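Local coordinates for protein reducing end xylose-releasing exo-oligoxylanase (Paenibacillus barengoltzii G22, PDB 5YXT) that probably hydrolyses short xylo-oligosaccharides from their reducing ends, releasing xylose, as a glycoside hydrolase of family 8, at residues E53-M58 against I90-V95; M98-G103 against G117-N122. All blocks are in the same frame, centred on the assembly; numbering follows the deposited sequence.

Contact 1. Residues E53-M58 against I90-V95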
ATOM      1  N   GLU C  53      -5.707  16.747  50.906  1.00 32.81           N
ATOM      2  CA  GLU C  53      -7.049  16.228  50.707  1.00 35.42           C
ATOM      3  C   GLU C  53      -7.799  16.922  49.579  1.00 34.60           C
ATOM      4  O   GLU C  53      -8.925  16.521  49.265  1.00 36.45           O
ATOM      5  CB  GLU C  53      -7.847  16.334  52.005  1.00 39.95           C
ATOM      6  CG  GLU C  53      -7.561  15.184  52.949  1.00 39.45           C
ATOM      7  CD  GLU C  53      -8.766  14.304  53.194  1.00 44.59           C
ATOM      8  OE1 GLU C  53      -9.864  14.635  52.682  1.00 47.14           O
ATOM      9  OE2 GLU C  53      -8.608  13.275  53.890  1.00 40.14           O
ATOM     10  N   ASP C  54      -7.207  17.938  48.948  1.00 31.53           N
ATOM     11  CA  ASP C  54      -7.936  18.636  47.898  1.00 33.24           C
ATOM     12  C   ASP C  54      -7.056  19.062  46.726  1.00 27.52           C
ATOM     13  O   ASP C  54      -7.493  19.893  45.917  1.00 24.63           O
ATOM     14  CB  ASP C  54      -8.651  19.869  48.463  1.00 30.41           C
ATOM     15  CG  ASP C  54      -7.716  20.791  49.204  1.00 35.54           C
ATOM     16  OD1 ASP C  54      -6.524  20.440  49.353  1.00 39.26           O
ATOM     17  OD2 ASP C  54      -8.178  21.863  49.643  1.00 41.84           O
ATOM     18  N   MET C  55      -5.841  18.522  46.600  1.00 26.40           N
ATOM     19  CA  MET C  55      -4.940  18.912  45.522  1.00 22.24           C
ATOM     20  C   MET C  55      -4.221  17.686  44.964  1.00 24.99           C
ATOM     21  O   MET C  55      -4.303  16.576  45.494  1.00 20.29           O
ATOM     22  CB  MET C  55      -3.907  19.959  45.986  1.00 24.16           C
ATOM     23  CG  MET C  55      -4.501  21.261  46.510  1.00 25.18           C
ATOM     24  SD  MET C  55      -3.363  22.663  46.584  1.00 29.80           S
ATOM     25  CE  MET C  55      -1.877  21.847  47.182  1.00 36.50           C
ATOM     26  N   GLY C  56      -3.502  17.912  43.877  1.00 19.19           N
ATOM     27  CA  GLY C  56      -2.750  16.862  43.225  1.00 19.54           C
ATOM     28  C   GLY C  56      -2.093  17.476  42.007  1.00 19.31           C
ATOM     29  O   GLY C  56      -2.493  18.544  41.537  1.00 18.17           O
ATOM     30  N   TYR C  57      -1.050  16.807  41.529  1.00 17.53           N
ATOM     31  CA  TYR C  57      -0.308  17.364  40.413  1.00 16.73           C
ATOM     32  C   TYR C  57       0.127  16.257  39.463  1.00 19.33           C
ATOM     33  O   TYR C  57       0.160  15.074  39.812  1.00 17.66           O
ATOM     34  CB  TYR C  57       0.903  18.196  40.888  1.00 19.90           C
ATOM     35  CG  TYR C  57       1.839  17.457  41.822  1.00 21.37           C
ATOM     36  CD1 TYR C  57       2.863  16.663  41.322  1.00 23.42           C
ATOM     37  CD2 TYR C  57       1.690  17.548  43.211  1.00 23.85           C
ATOM     38  CE1 TYR C  57       3.716  15.977  42.174  1.00 25.28           C
ATOM     39  CE2 TYR C  57       2.543  16.864  44.073  1.00 25.58           C
ATOM     40  CZ  TYR C  57       3.547  16.083  43.547  1.00 27.94           C
ATOM     41  OH  TYR C  57       4.393  15.405  44.384  1.00 29.36           O
ATOM     42  N   MET C  58       0.426  16.672  38.235  1.00 19.77           N
ATOM     43  CA  MET C  58       1.052  15.832  37.225  1.00 18.95           C
ATOM     44  C   MET C  58       2.537  16.157  37.224  1.00 21.08           C
ATOM     45  O   MET C  58       2.918  17.321  37.073  1.00 21.92           O
ATOM     46  CB  MET C  58       0.453  16.090  35.843  1.00 17.71           C
ATOM     47  CG  MET C  58      -1.046  16.114  35.839  1.00 17.81           C
ATOM     48  SD  MET C  58      -1.681  14.439  35.748  1.00 20.60           S
ATOM     49  CE  MET C  58      -1.119  13.971  34.120  1.00 19.00           C
ATOM     50  N   ILE C  90      -6.212  18.725  40.551  1.00 15.74           N
ATOM     51  CA  ILE C  90      -5.219  19.334  39.663  1.00 16.37           C
ATOM     52  C   ILE C  90      -5.481  20.829  39.523  1.00 15.77           C
ATOM     53  O   ILE C  90      -4.575  21.660  39.669  1.00 17.38           O
ATOM     54  CB  ILE C  90      -5.221  18.636  38.289  1.00 17.74           C
ATOM     55  CG1 ILE C  90      -4.893  17.136  38.429  1.00 18.33           C
ATOM     56  CG2 ILE C  90      -4.235  19.323  37.342  1.00 15.08           C
ATOM     57  CD1 ILE C  90      -4.905  16.353  37.080  1.00 16.24           C
ATOM     58  N   TRP C  91      -6.732  21.190  39.253  1.00 17.04           N
ATOM     59  CA  TRP C  91      -7.074  22.594  39.075  1.00 16.83           C
ATOM     60  C   TRP C  91      -6.797  23.395  40.340  1.00 15.99           C
ATOM     61  O   TRP C  91      -6.361  24.544  40.264  1.00 19.64           O
ATOM     62  CB  TRP C  91      -8.532  22.723  38.652  1.00 15.87           C
ATOM     63  CG  TRP C  91      -8.978  24.146  38.431  1.00 17.83           C
ATOM     64  CD1 TRP C  91     -10.039  24.772  39.035  1.00 18.84           C
ATOM     65  CD2 TRP C  91      -8.385  25.122  37.557  1.00 17.10           C
ATOM     66  NE1 TRP C  91     -10.139  26.066  38.594  1.00 16.95           N
ATOM     67  CE2 TRP C  91      -9.139  26.311  37.689  1.00 17.44           C
ATOM     68  CE3 TRP C  91      -7.288  25.110  36.687  1.00 17.49           C
ATOM     69  CZ2 TRP C  91      -8.834  27.478  36.980  1.00 18.55           C
ATOM     70  CZ3 TRP C  91      -6.984  26.272  35.976  1.00 18.76           C
ATOM     71  CH2 TRP C  91      -7.757  27.443  36.135  1.00 20.10           C
ATOM     72  N   LYS C  92      -6.998  22.789  41.514  1.00 20.68           N
ATOM     73  CA  LYS C  92      -6.740  23.499  42.766  1.00 19.84           C
ATOM     74  C   LYS C  92      -5.258  23.795  42.936  1.00 21.14           C
ATOM     75  O   LYS C  92      -4.876  24.921  43.274  1.00 20.35           O
ATOM     76  CB  LYS C  92      -7.264  22.692  43.958  1.00 21.20           C
ATOM     77  CG  LYS C  92      -7.229  23.455  45.299  1.00 22.02           C
ATOM     78  CD  LYS C  92      -7.569  24.932  45.122  1.00 26.25           C
ATOM     79  CE  LYS C  92      -8.224  25.531  46.363  1.00 33.33           C
ATOM     80  NZ  LYS C  92      -8.365  27.021  46.250  1.00 35.64           N
ATOM     81  N   TRP C  93      -4.404  22.792  42.723  1.00 19.14           N
ATOM     82  CA  TRP C  93      -2.962  23.024  42.754  1.00 21.12           C
ATOM     83  C   TRP C  93      -2.571  24.127  41.780  1.00 22.95           C
ATOM     84  O   TRP C  93      -1.733  24.989  42.091  1.00 20.20           O
ATOM     85  CB  TRP C  93      -2.231  21.725  42.408  1.00 19.27           C
ATOM     86  CG  TRP C  93      -0.824  21.585  42.925  1.00 20.61           C
ATOM     87  CD1 TRP C  93      -0.427  20.889  44.030  1.00 23.85           C
ATOM     88  CD2 TRP C  93       0.371  22.109  42.333  1.00 22.80           C
ATOM     89  NE1 TRP C  93       0.940  20.966  44.173  1.00 20.95           N
ATOM     90  CE2 TRP C  93       1.451  21.704  43.138  1.00 24.75           C
ATOM     91  CE3 TRP C  93       0.633  22.900  41.210  1.00 21.51           C
ATOM     92  CZ2 TRP C  93       2.769  22.057  42.849  1.00 24.62           C
ATOM     93  CZ3 TRP C  93       1.936  23.238  40.922  1.00 24.33           C
ATOM     94  CH2 TRP C  93       2.992  22.817  41.738  1.00 22.92           C
ATOM     95  N   THR C  94      -3.181  24.108  40.593  1.00 20.76           N
ATOM     96  CA  THR C  94      -2.838  25.051  39.537  1.00 18.43           C
ATOM     97  C   THR C  94      -3.128  26.481  39.956  1.00 21.08           C
ATOM     98  O   THR C  94      -2.273  27.364  39.829  1.00 21.62           O
ATOM     99  CB  THR C  94      -3.590  24.675  38.258  1.00 20.22           C
ATOM    100  OG1 THR C  94      -3.162  23.367  37.832  1.00 20.74           O
ATOM    101  CG2 THR C  94      -3.318  25.676  37.144  1.00 19.79           C
ATOM    102  N   VAL C  95      -4.320  26.723  40.489  1.00 20.19           N
ATOM    103  CA  VAL C  95      -4.676  28.083  40.885  1.00 21.86           C
ATOM    104  C   VAL C  95      -3.830  28.543  42.070  1.00 23.49           C
ATOM    105  O   VAL C  95      -3.439  29.714  42.152  1.00 21.40           O
ATOM    106  CB  VAL C  95      -6.182  28.156  41.190  1.00 26.06           C
ATOM    107  CG1 VAL C  95      -6.556  29.549  41.709  1.00 28.05           C
ATOM    108  CG2 VAL C  95      -6.981  27.804  39.930  1.00 20.07           C
TER

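Contact 2. Residues M98-G103 against G117-N122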
ATOM      1  N   MET C  98       0.369  28.212  40.566  1.00 22.38           N
ATOM      2  CA  MET C  98       0.790  28.566  39.217  1.00 19.78           C
ATOM      3  C   MET C  98       0.143  29.835  38.678  1.00 21.59           C
ATOM      4  O   MET C  98       0.757  30.521  37.851  1.00 20.50           O
ATOM      5  CB  MET C  98       0.500  27.404  38.261  1.00 20.86           C
ATOM      6  CG  MET C  98       1.385  26.195  38.539  1.00 22.82           C
ATOM      7  SD  MET C  98       1.093  24.843  37.395  1.00 25.10           S
ATOM      8  CE  MET C  98      -0.129  23.899  38.185  1.00 29.73           C
ATOM      9  N   TYR C  99      -1.064  30.166  39.115  1.00 21.79           N
ATOM     10  CA  TYR C  99      -1.724  31.373  38.627  1.00 24.35           C
ATOM     11  C   TYR C  99      -0.946  32.609  39.063  1.00 27.10           C
ATOM     12  O   TYR C  99      -0.625  32.764  40.244  1.00 22.70           O
ATOM     13  CB  TYR C  99      -3.163  31.445  39.139  1.00 25.40           C
ATOM     14  CG  TYR C  99      -3.921  32.643  38.623  1.00 24.83           C
ATOM     15  CD1 TYR C  99      -4.299  32.722  37.291  1.00 27.41           C
ATOM     16  CD2 TYR C  99      -4.256  33.690  39.466  1.00 26.94           C
ATOM     17  CE1 TYR C  99      -4.991  33.811  36.807  1.00 30.37           C
ATOM     18  CE2 TYR C  99      -4.955  34.788  38.995  1.00 33.99           C
ATOM     19  CZ  TYR C  99      -5.317  34.844  37.664  1.00 35.02           C
ATOM     20  OH  TYR C  99      -6.007  35.935  37.185  1.00 36.93           O
ATOM     21  N   MET C 100      -0.631  33.480  38.097  1.00 23.62           N
ATOM     22  CA  MET C 100       0.197  34.657  38.325  1.00 24.15           C
ATOM     23  C   MET C 100      -0.668  35.895  38.554  1.00 29.22           C
ATOM     24  O   MET C 100      -1.538  36.217  37.737  1.00 29.00           O
ATOM     25  CB  MET C 100       1.148  34.874  37.147  1.00 25.90           C
ATOM     26  CG  MET C 100       2.250  33.829  37.075  1.00 20.91           C
ATOM     27  SD  MET C 100       3.424  34.216  35.761  1.00 30.32           S
ATOM     28  CE  MET C 100       4.453  35.329  36.696  1.00 33.17           C
ATOM     29  N   THR C 101      -0.413  36.598  39.655  1.00 29.91           N
ATOM     30  CA  THR C 101      -1.184  37.782  40.013  1.00 36.05           C
ATOM     31  C   THR C 101      -0.421  39.094  39.837  1.00 35.63           C
ATOM     32  O   THR C 101      -0.976  40.158  40.130  1.00 36.18           O
ATOM     33  CB  THR C 101      -1.671  37.666  41.463  1.00 37.30           C
ATOM     34  OG1 THR C 101      -0.553  37.380  42.313  1.00 33.42           O
ATOM     35  CG2 THR C 101      -2.676  36.540  41.583  1.00 32.89           C
ATOM     36  N   GLU C 102       0.823  39.057  39.365  1.00 29.89           N
ATOM     37  CA  GLU C 102       1.627  40.266  39.245  1.00 35.65           C
ATOM     38  C   GLU C 102       2.616  40.077  38.094  1.00 34.68           C
ATOM     39  O   GLU C 102       2.751  38.984  37.537  1.00 35.10           O
ATOM     40  CB  GLU C 102       2.334  40.578  40.577  1.00 38.42           C
ATOM     41  CG  GLU C 102       3.250  41.795  40.591  1.00 45.58           C
ATOM     42  CD  GLU C 102       4.327  41.707  41.651  1.00 53.60           C
ATOM     43  OE1 GLU C 102       5.304  40.961  41.436  1.00 59.73           O
ATOM     44  OE2 GLU C 102       4.203  42.391  42.692  1.00 59.99           O
ATOM     45  N   GLY C 103       3.290  41.160  37.726  1.00 31.54           N
ATOM     46  CA  GLY C 103       4.268  41.114  36.665  1.00 31.44           C
ATOM     47  C   GLY C 103       3.616  41.266  35.306  1.00 32.12           C
ATOM     48  O   GLY C 103       2.404  41.443  35.171  1.00 29.81           O
ATOM     49  N   GLY C 117       5.553  23.548  44.868  1.00 30.69           N
ATOM     50  CA  GLY C 117       4.783  24.728  44.532  1.00 31.23           C
ATOM     51  C   GLY C 117       5.589  25.993  44.307  1.00 30.16           C
ATOM     52  O   GLY C 117       5.024  26.970  43.805  1.00 31.86           O
ATOM     53  N   LYS C 118       6.879  26.022  44.659  1.00 34.57           N
ATOM     54  CA  LYS C 118       7.692  27.207  44.390  1.00 32.93           C
ATOM     55  C   LYS C 118       7.842  27.435  42.890  1.00 29.36           C
ATOM     56  O   LYS C 118       8.060  26.495  42.121  1.00 27.26           O
ATOM     57  CB  LYS C 118       9.083  27.085  45.030  1.00 37.34           C
ATOM     58  CG  LYS C 118       9.147  27.420  46.520  1.00 47.32           C
ATOM     59  CD  LYS C 118      10.527  27.940  46.920  1.00 47.05           C
ATOM     60  CE  LYS C 118      11.638  27.134  46.251  1.00 49.03           C
ATOM     61  NZ  LYS C 118      12.890  27.065  47.080  1.00 60.90           N
ATOM     62  N   ARG C 119       7.729  28.701  42.483  1.00 29.40           N
ATOM     63  CA  ARG C 119       7.842  29.075  41.078  1.00 27.33           C
ATOM     64  C   ARG C 119       9.231  28.778  40.536  1.00 29.09           C
ATOM     65  O   ARG C 119      10.242  29.085  41.168  1.00 27.74           O
ATOM     66  CB  ARG C 119       7.556  30.564  40.903  1.00 30.38           C
ATOM     67  CG  ARG C 119       6.165  30.976  41.270  1.00 28.36           C
ATOM     68  CD  ARG C 119       5.218  30.736  40.120  1.00 28.81           C
ATOM     69  NE  ARG C 119       3.849  30.980  40.544  1.00 28.43           N
ATOM     70  CZ  ARG C 119       3.316  32.188  40.657  1.00 27.49           C
ATOM     71  NH1 ARG C 119       4.029  33.264  40.353  1.00 30.76           N
ATOM     72  NH2 ARG C 119       2.066  32.317  41.067  1.00 28.00           N
ATOM     73  N   LEU C 120       9.279  28.195  39.345  1.00 29.36           N
ATOM     74  CA  LEU C 120      10.515  28.055  38.595  1.00 26.44           C
ATOM     75  C   LEU C 120      10.571  29.013  37.411  1.00 28.00           C
ATOM     76  O   LEU C 120      11.577  29.043  36.690  1.00 28.37           O
ATOM     77  CB  LEU C 120      10.675  26.600  38.124  1.00 28.07           C
ATOM     78  CG  LEU C 120      10.697  25.585  39.272  1.00 28.80           C
ATOM     79  CD1 LEU C 120      10.963  24.168  38.779  1.00 30.52           C
ATOM     80  CD2 LEU C 120      11.746  26.001  40.307  1.00 32.24           C
ATOM     81  N   SER C 121       9.533  29.821  37.220  1.00 25.90           N
ATOM     82  CA  SER C 121       9.401  30.664  36.040  1.00 25.04           C
ATOM     83  C   SER C 121       8.394  31.759  36.348  1.00 25.21           C
ATOM     84  O   SER C 121       7.634  31.675  37.312  1.00 23.63           O
ATOM     85  CB  SER C 121       8.932  29.848  34.834  1.00 26.00           C
ATOM     86  OG  SER C 121       7.647  29.310  35.109  1.00 27.43           O
ATOM     87  N   ASN C 122       8.391  32.794  35.503  1.00 23.54           N
ATOM     88  CA  ASN C 122       7.363  33.823  35.583  1.00 26.65           C
ATOM     89  C   ASN C 122       6.733  34.097  34.219  1.00 24.76           C
ATOM     90  O   ASN C 122       6.221  35.196  33.983  1.00 27.36           O
ATOM     91  CB  ASN C 122       7.912  35.111  36.208  1.00 24.83           C
ATOM     92  CG  ASN C 122       8.923  35.814  35.328  1.00 26.96           C
ATOM     93  OD1 ASN C 122       9.512  35.213  34.429  1.00 24.67           O
ATOM     94  ND2 ASN C 122       9.145  37.097  35.600  1.00 24.51           N
TER
HETATM   95  O   HOH W   1       2.721  36.189  39.841  1.00 33.17           O

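Contact 1. Residues E53-M58 against I90-V95
In the helical domain, which in family 8 enzymes is an (alpha/alpha)6 barrel of helical hairpins, strand 55-60 of a small antiparallel sheet lies across helix 84-98, and Met55, Gly56 and Tyr57 close around Trp93. The axes of strand 55-58 and helix 90-95 run nearly perpendicular, at 86°, and approach to 5.8 Å. The Gly56 backbone faces the helix, with Gly56 O 3.3 Å from Trp93 CB. The same oxygen receives a nearly straight CA-H...O contact from Ile90 CA at 3.4 Å. Trp93 has its CG anti to the backbone N (chi1 -155°), which carries the indole toward Gly56 and Tyr57. Tyr57 CB sits over one face of the indole, 4.1 Å from the centroid of its five-membered ring and almost on the normal, a CH-pi contact. The phenol itself is oblique to the indole, planes at 53°, and Tyr57 CD2 comes to 3.6 Å from Trp93 NE1. Met55 approaches Trp93 at about a right angle, its side chain bent at the last torsion so that Met55 CE packs 3.6 Å from Trp93 CD1. Met55 SD makes an oblique Met-aromatic contact, 5.1 Å from the centroid of the Trp93 five-membered ring. Nearer the backbone of the same side chain, Met55 CG packs against Lys92 CG at 3.7 Å. An alanine at Met55 would probably open a gap beside the indole and leave the aliphatic part of Lys92 without this apolar neighbour. Beyond the crossing, Met58 meets the tip of Ile90. Met71 of helix 68-80 touches Tyr57, Ile90 and Trp93, while strand 48-51 pairs with the strand through Tyr49 and Tyr57 and adds Tyr48 against Met58 and Ile90.

Contact 2. Residues M98-G103 against G117-N122
This is loop-to-loop packing at a helix end, in which Arg119 and Met100 bridge two irregular segments, one following helix 84-98 and the other leading from strand 112-113 toward helix 126-143. The backbones stay well separated, with 7.3 Å between Met98 CA and Arg119 CA, so side chains do the bridging. Arg119 bends at its second torsion (chi2 -84°), and this turns the guanidinium toward the Met98-Met100 backbone. There Arg119 NH2 comes within 2.8 Å of Tyr99 O, but the angle is too poor for a hydrogen bond and the carbonyl is oblique to the guanidinium plane. The polar grip lies just upstream, where Arg119 NE bonds to Tyr97 O near the end of the helix; Arg119 NH2 likewise finds a hydrogen-bond partner just outside the segments. Met98 O and Met100 CG both lie over the same face of the planar group, the latter 3.8 Å from Arg119 NH1. A water accepts from Arg119 NH1 at 3.2 Å, which gives at most a weak water-mediated link to Glu102 N. Met100 supplies the other bridge, packing its sulfur and methyl against Asn122. Its chain is extended as far as the sulfur and then bends (chi3 85°), which puts Met100 CE 3.2 Å from Asn122 O and 3.5 Å from Asn122 CB. Asn122 O also accepts from Asn105 ND2, with the methyl close against it. The intervening chain returns beside both segments. Met98 pairs by backbone bonds with Ala110, and Met100 with Gly107 and Tyr108, while Leu120 pairs with Ser112 of strand 112-113. Ala110 touches both Met100 and Arg119, and Cys113 of the same strand touches Met98 and Arg119.

Contact 1 closes before contact 2 opens along the chain, and helix 84-98 joins them: its 90-95 turns pack against strand 55-60, and its end runs into segment 98-103. Their centres lie 15 Å apart, on the same side of the chain's centre, and they touch directly. Thr94 O and Tyr99 N are 3.1 Å apart, a probable hydrogen bond, and Trp93 CZ2 packs 3.7 Å from Gly117 CA. Both also border the four-stranded antiparallel sheet, contact 1 through strand 55-60 and contact 2 beside the outermost strand 112-113. The sheet, the helix and the loops beyond it thus form continuous packing within the (alpha/alpha)6 domain of family 8.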